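Local coordinates for ADP-ribosylation factor-binding protein GGA1 (Saccharomyces cerevisiae, PDB 5CN1), which may help regulate membrane traffic through the trans-Golgi network, binding ARF1 and ARF2 as well as ubiquitin and phosphatidylinositol, at residues 15-20 / 42-47; 64-69 / 82-87. All coordinates share one frame; numbering follows the deposited sequence.

Contact 1. Residues 15-20 / 42-47; sequences LNQSDH and SNISSD
With CG1 turned between its own N and carbonyl carbon (chi1 48°) and CD1 extended beyond it, Ile44 lays its CD1 methyl against the backbone of the 15-20 segment, 3.4 Å from Ser18 O. Gln17 reaches the same methyl from strand 16-17: a bend at chi2 (79°) swings its amide round until NE2 is modelled 3.1 Å from Ile44 CD1, doubtfully close. Behind CD1, the CG1 of Ile44 rests on the carbonyl of His20, and that carbonyl also takes the one hydrogen bond joining the segments, from Ile44 N to His20 O (3.2 Å), with the donor well above the carbonyl plane. Asn43 forms an Asx turn: its OD1 accepts from Ser45 N at 2.8 Å and, in the carbonyl plane on a lone pair, from Ser45 OG. Its ND2 gives a nearly straight bond (171°) to Asp47 O at 2.9 Å, so both ends of the amide brace the 44-47 loop. Replacing Asn43 by alanine removes the amide, and Ser45 N, Ser45 OG and Asp47 O would probably lose these partners, leaving the turn less firmly held. Ser18 makes an ST turn, its OG accepting from His20 N and hydrogen-bonded to Glu116 OE2 of strand 112-121. The contact thus closes one end of the sheet where strands 21-29 and 34-43 pair, with Tyr107 of strand 100-109 against Ser18 and His20.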
loop_
_atom_site.group_PDB
_atom_site.type_symbol
_atom_site.label_atom_id
_atom_site.label_comp_id
_atom_site.label_asym_id
_atom_site.label_seq_id
_atom_site.Cartn_x
_atom_site.Cartn_y
_atom_site.Cartn_z
ATOM N N LEU A 15 -3.798 1.633 5.563
ATOM C CA LEU A 15 -2.480 2.235 5.474
ATOM C C LEU A 15 -2.592 3.749 5.472
ATOM O O LEU A 15 -1.824 4.432 6.150
ATOM C CB LEU A 15 -1.783 1.799 4.187
ATOM C CG LEU A 15 -0.329 2.274 4.144
ATOM C CD1 LEU A 15 0.471 1.409 5.095
ATOM C CD2 LEU A 15 0.248 2.216 2.745
ATOM N N ASN A 16 -3.529 4.266 4.680
ATOM C CA ASN A 16 -3.732 5.713 4.571
ATOM C C ASN A 16 -5.027 6.110 3.861
ATOM O O ASN A 16 -5.523 5.432 2.936
ATOM C CB ASN A 16 -2.563 6.366 3.823
ATOM C CG ASN A 16 -2.595 7.873 3.894
ATOM O OD1 ASN A 16 -2.991 8.550 2.946
ATOM N ND2 ASN A 16 -2.207 8.401 5.013
ATOM N N GLN A 17 -5.530 7.257 4.284
ATOM C CA GLN A 17 -6.808 7.773 3.837
ATOM C C GLN A 17 -6.709 9.297 3.753
ATOM O O GLN A 17 -6.686 9.984 4.769
ATOM C CB GLN A 17 -7.897 7.342 4.832
ATOM C CG GLN A 17 -9.275 7.940 4.614
ATOM C CD GLN A 17 -10.021 7.249 3.503
ATOM O OE1 GLN A 17 -10.891 6.406 3.745
ATOM N NE2 GLN A 17 -9.664 7.575 2.272
ATOM N N SER A 18 -6.635 9.810 2.532
ATOM C CA SER A 18 -6.541 11.250 2.305
ATOM C C SER A 18 -7.908 11.688 1.791
ATOM O O SER A 18 -8.868 10.933 1.881
ATOM C CB SER A 18 -5.444 11.575 1.263
ATOM O OG SER A 18 -5.861 11.234 -0.070
ATOM N N ASP A 19 -7.972 12.885 1.217
ATOM C CA ASP A 19 -9.205 13.395 0.608
ATOM C C ASP A 19 -9.571 12.752 -0.728
ATOM O O ASP A 19 -10.664 12.985 -1.269
ATOM C CB ASP A 19 -9.092 14.913 0.437
ATOM C CG ASP A 19 -9.187 15.637 1.764
ATOM O OD1 ASP A 19 -9.826 15.074 2.674
ATOM O OD2 ASP A 19 -8.650 16.746 1.908
ATOM N N HIS A 20 -8.663 11.955 -1.272
ATOM C CA HIS A 20 -8.826 11.473 -2.631
ATOM C C HIS A 20 -8.692 9.985 -2.764
ATOM O O HIS A 20 -9.262 9.398 -3.679
ATOM C CB HIS A 20 -7.784 12.134 -3.530
ATOM C CG HIS A 20 -7.835 13.621 -3.498
ATOM N ND1 HIS A 20 -8.560 14.356 -4.412
ATOM C CD2 HIS A 20 -7.275 14.517 -2.643
ATOM C CE1 HIS A 20 -8.439 15.644 -4.131
ATOM N NE2 HIS A 20 -7.666 15.770 -3.061
ATOM N N SER A 42 -8.266 2.585 -3.290
ATOM C CA SER A 42 -9.628 3.077 -3.562
ATOM C C SER A 42 -9.701 4.587 -3.810
ATOM O O SER A 42 -9.205 5.383 -3.012
ATOM C CB SER A 42 -10.568 2.672 -2.411
ATOM O OG SER A 42 -10.802 1.266 -2.454
ATOM N N ASN A 43 -10.291 4.962 -4.939
ATOM C CA ASN A 43 -10.620 6.349 -5.235
ATOM C C ASN A 43 -11.927 6.739 -4.562
ATOM O O ASN A 43 -12.976 6.311 -4.993
ATOM C CB ASN A 43 -10.777 6.591 -6.746
ATOM C CG ASN A 43 -10.948 8.082 -7.085
ATOM O OD1 ASN A 43 -11.075 8.925 -6.200
ATOM N ND2 ASN A 43 -10.917 8.403 -8.350
ATOM N N ILE A 44 -11.858 7.597 -3.555
ATOM C CA ILE A 44 -13.053 8.068 -2.845
ATOM C C ILE A 44 -13.471 9.469 -3.285
ATOM O O ILE A 44 -14.228 10.133 -2.585
ATOM C CB ILE A 44 -12.863 8.081 -1.302
ATOM C CG1 ILE A 44 -11.540 8.753 -0.916
ATOM C CG2 ILE A 44 -12.953 6.670 -0.739
ATOM C CD1 ILE A 44 -11.520 9.281 0.499
ATOM N N SER A 45 -13.007 9.914 -4.446
ATOM C CA SER A 45 -13.370 11.237 -4.956
ATOM C C SER A 45 -14.196 11.086 -6.221
ATOM O O SER A 45 -14.296 9.987 -6.772
ATOM C CB SER A 45 -12.113 12.066 -5.251
ATOM O OG SER A 45 -11.620 11.791 -6.555
ATOM N N SER A 46 -14.729 12.212 -6.691
ATOM C CA SER A 46 -15.617 12.282 -7.864
ATOM C C SER A 46 -14.892 12.518 -9.195
ATOM O O SER A 46 -15.540 12.721 -10.214
ATOM C CB SER A 46 -16.649 13.412 -7.663
ATOM N N ASP A 47 -13.556 12.521 -9.174
ATOM C CA ASP A 47 -12.737 12.654 -10.390
ATOM C C ASP A 47 -11.738 11.520 -10.452
ATOM O O ASP A 47 -11.251 11.089 -9.405
ATOM C CB ASP A 47 -12.003 13.990 -10.438
ATOM C CG ASP A 47 -12.935 15.161 -10.740
ATOM O OD1 ASP A 47 -13.579 15.635 -9.795
ATOM O OD2 ASP A 47 -13.015 15.610 -11.912
#

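Contact 2. Residues 64-69 / 82-87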
loop_
_atom_site.group_PDB
_atom_site.type_symbol
_atom_site.label_atom_id
_atom_site.label_comp_id
_atom_site.label_asym_id
_atom_site.label_seq_id
_atom_site.Cartn_x
_atom_site.Cartn_y
_atom_site.Cartn_z
ATOM N N LEU A 64 11.765 -6.999 1.557
ATOM C CA LEU A 64 10.489 -6.579 1.007
ATOM C C LEU A 64 10.460 -7.030 -0.433
ATOM O O LEU A 64 11.404 -6.802 -1.165
ATOM C CB LEU A 64 10.376 -5.067 1.099
ATOM C CG LEU A 64 9.223 -4.219 0.541
ATOM C CD1 LEU A 64 9.492 -3.853 -0.905
ATOM C CD2 LEU A 64 7.843 -4.824 0.708
ATOM N N SER A 65 9.383 -7.700 -0.820
ATOM C CA SER A 65 9.203 -8.185 -2.160
ATOM C C SER A 65 7.911 -7.516 -2.642
ATOM O O SER A 65 6.878 -7.606 -1.999
ATOM C CB SER A 65 9.159 -9.716 -2.131
ATOM O OG SER A 65 8.529 -10.280 -3.250
ATOM N N LEU A 66 8.010 -6.761 -3.727
ATOM C CA LEU A 66 6.902 -6.006 -4.276
ATOM C C LEU A 66 6.564 -6.539 -5.642
ATOM O O LEU A 66 7.450 -6.616 -6.494
ATOM C CB LEU A 66 7.279 -4.526 -4.434
ATOM C CG LEU A 66 6.704 -3.469 -3.492
ATOM C CD1 LEU A 66 6.939 -2.069 -4.057
ATOM C CD2 LEU A 66 5.221 -3.673 -3.274
ATOM N N GLN A 67 5.301 -6.889 -5.864
ATOM C CA GLN A 67 4.857 -7.285 -7.193
ATOM C C GLN A 67 4.324 -6.087 -7.916
ATOM O O GLN A 67 3.978 -5.091 -7.287
ATOM C CB GLN A 67 3.784 -8.363 -7.118
ATOM C CG GLN A 67 4.335 -9.712 -6.686
ATOM C CD GLN A 67 3.276 -10.814 -6.618
ATOM O OE1 GLN A 67 2.294 -10.815 -7.379
ATOM N NE2 GLN A 67 3.486 -11.775 -5.711
ATOM N N PRO A 68 4.246 -6.172 -9.255
ATOM C CA PRO A 68 3.651 -5.049 -9.978
ATOM C C PRO A 68 2.153 -4.965 -9.711
ATOM O O PRO A 68 1.481 -5.977 -9.543
ATOM C CB PRO A 68 3.936 -5.363 -11.455
ATOM C CG PRO A 68 4.205 -6.837 -11.520
ATOM C CD PRO A 68 4.613 -7.299 -10.140
ATOM N N GLN A 69 1.650 -3.750 -9.646
ATOM C CA GLN A 69 0.237 -3.499 -9.404
ATOM C C GLN A 69 -0.640 -3.875 -10.585
ATOM O O GLN A 69 -0.150 -3.950 -11.694
ATOM C CB GLN A 69 0.038 -2.033 -9.041
ATOM C CG GLN A 69 0.507 -1.039 -10.085
ATOM C CD GLN A 69 0.443 0.396 -9.618
ATOM O OE1 GLN A 69 0.431 1.298 -10.436
ATOM N NE2 GLN A 69 0.424 0.622 -8.321
ATOM N N ILE A 82 -7.399 -0.980 -7.944
ATOM C CA ILE A 82 -6.097 -1.556 -8.174
ATOM C C ILE A 82 -5.735 -2.344 -6.939
ATOM O O ILE A 82 -6.061 -1.941 -5.826
ATOM C CB ILE A 82 -5.002 -0.496 -8.411
ATOM C CG1 ILE A 82 -5.270 0.354 -9.654
ATOM C CG2 ILE A 82 -3.644 -1.149 -8.612
ATOM C CD1 ILE A 82 -4.424 1.618 -9.628
ATOM N N LYS A 83 -5.047 -3.452 -7.186
ATOM C CA LYS A 83 -4.526 -4.359 -6.188
ATOM C C LYS A 83 -3.025 -4.581 -6.462
ATOM O O LYS A 83 -2.573 -4.650 -7.600
ATOM C CB LYS A 83 -5.243 -5.712 -6.325
ATOM C CG LYS A 83 -4.642 -6.862 -5.535
ATOM C CD LYS A 83 -5.190 -8.222 -5.961
ATOM C CE LYS A 83 -6.338 -8.707 -5.083
ATOM N NZ LYS A 83 -6.278 -10.184 -4.847
ATOM N N GLN A 84 -2.264 -4.740 -5.403
ATOM C CA GLN A 84 -0.819 -4.987 -5.534
ATOM C C GLN A 84 -0.382 -5.841 -4.369
ATOM O O GLN A 84 -0.639 -5.498 -3.200
ATOM C CB GLN A 84 -0.043 -3.672 -5.494
ATOM C CG GLN A 84 1.464 -3.837 -5.685
ATOM C CD GLN A 84 2.198 -2.504 -5.879
ATOM O OE1 GLN A 84 3.269 -2.477 -6.472
ATOM N NE2 GLN A 84 1.619 -1.406 -5.392
ATOM N N ILE A 85 0.310 -6.916 -4.699
ATOM C CA ILE A 85 0.826 -7.821 -3.691
ATOM C C ILE A 85 2.274 -7.462 -3.303
ATOM O O ILE A 85 3.140 -7.242 -4.176
ATOM C CB ILE A 85 0.819 -9.270 -4.176
ATOM C CG1 ILE A 85 -0.538 -9.668 -4.786
ATOM C CG2 ILE A 85 1.207 -10.195 -3.023
ATOM C CD1 ILE A 85 -1.679 -9.777 -3.802
ATOM N N ALA A 86 2.506 -7.424 -1.993
ATOM C CA ALA A 86 3.811 -7.306 -1.388
ATOM C C ALA A 86 3.996 -8.432 -0.372
ATOM O O ALA A 86 3.026 -9.000 0.115
ATOM C CB ALA A 86 3.940 -5.965 -0.685
ATOM N N SER A 87 5.240 -8.754 -0.053
ATOM C CA SER A 87 5.544 -9.575 1.109
ATOM C C SER A 87 6.711 -8.992 1.903
ATOM O O SER A 87 7.549 -8.214 1.392
ATOM C CB SER A 87 5.801 -11.020 0.722
ATOM O OG SER A 87 6.985 -11.136 -0.026
#
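Ser65 and Ser87 form an antiparallel hydrogen-bonded pair at the edge of a beta-sheet in the gamma-adaptin ear (GAE) domain, an immunoglobulin-like beta-sandwich. Ser65 N gives to Ser87 O at 2.9 Å, and Ser87 N returns a bond to Ser65 O at 2.8 Å. One residue on, Leu66 and Ala86 make a non-hydrogen-bonded pair, with the CD2 methyl of Leu66 lying 3.7 Å from Ala86 CB. Both side chains are on the face turned to the second sheet, where Leu66 also touches Val56 of strand 52-56.

The side chain of Gln67 can be followed from root to tip along Ile85. Its CB begins 3.2 Å from Ile85 O, the carbonyl that already accepts from Gln67 N, and CG stays beside that oxygen. Since CG is anti to the carbonyl carbon (chi1 -72°) and the chain then runs extended, the amide is carried alongside the isoleucine: CD lies 3.8 Å from Ile85 CB, OE1 faces CB and CG1, and NE2 comes nearest to CG2. The two side chains lie side by side and point the same way, the aliphatic surface of Ile85 lining one flank of the glutamine.

Past Gln67 the regular pairing breaks as the chain passes through Pro68, yet the two segments stay close. Gln84 CG lies 3.2 Å from Gln67 O, and the extended side chain of Gln84 crosses that of Gln69 obliquely, with the amide planes 61° apart, and touches Leu54 of strand 52-56. Farther along, Gln69 CB packs on the branch methyl of Ile82, 3.8 Å from its CG2.

In the fold
Contact 1 closes before contact 2 opens along the chain, and both belong to the GAE domain, the C-terminal ear of this protein. Their centres are 19 Å apart, on opposite sides of the chain's centre, while their nearest atoms come within about 6 Å without touching. The link between them is the sheet that holds strands 34-43 and 82-89: strand 34-43, which runs into contact 1, is the neighbour of strand 82-89, which carries half of contact 2. Contact 1 joins the loops at one end of that sheet, whereas contact 2 adds strand 63-66 along its side. One lies at an end and the other at an edge of the same layer of the sandwich.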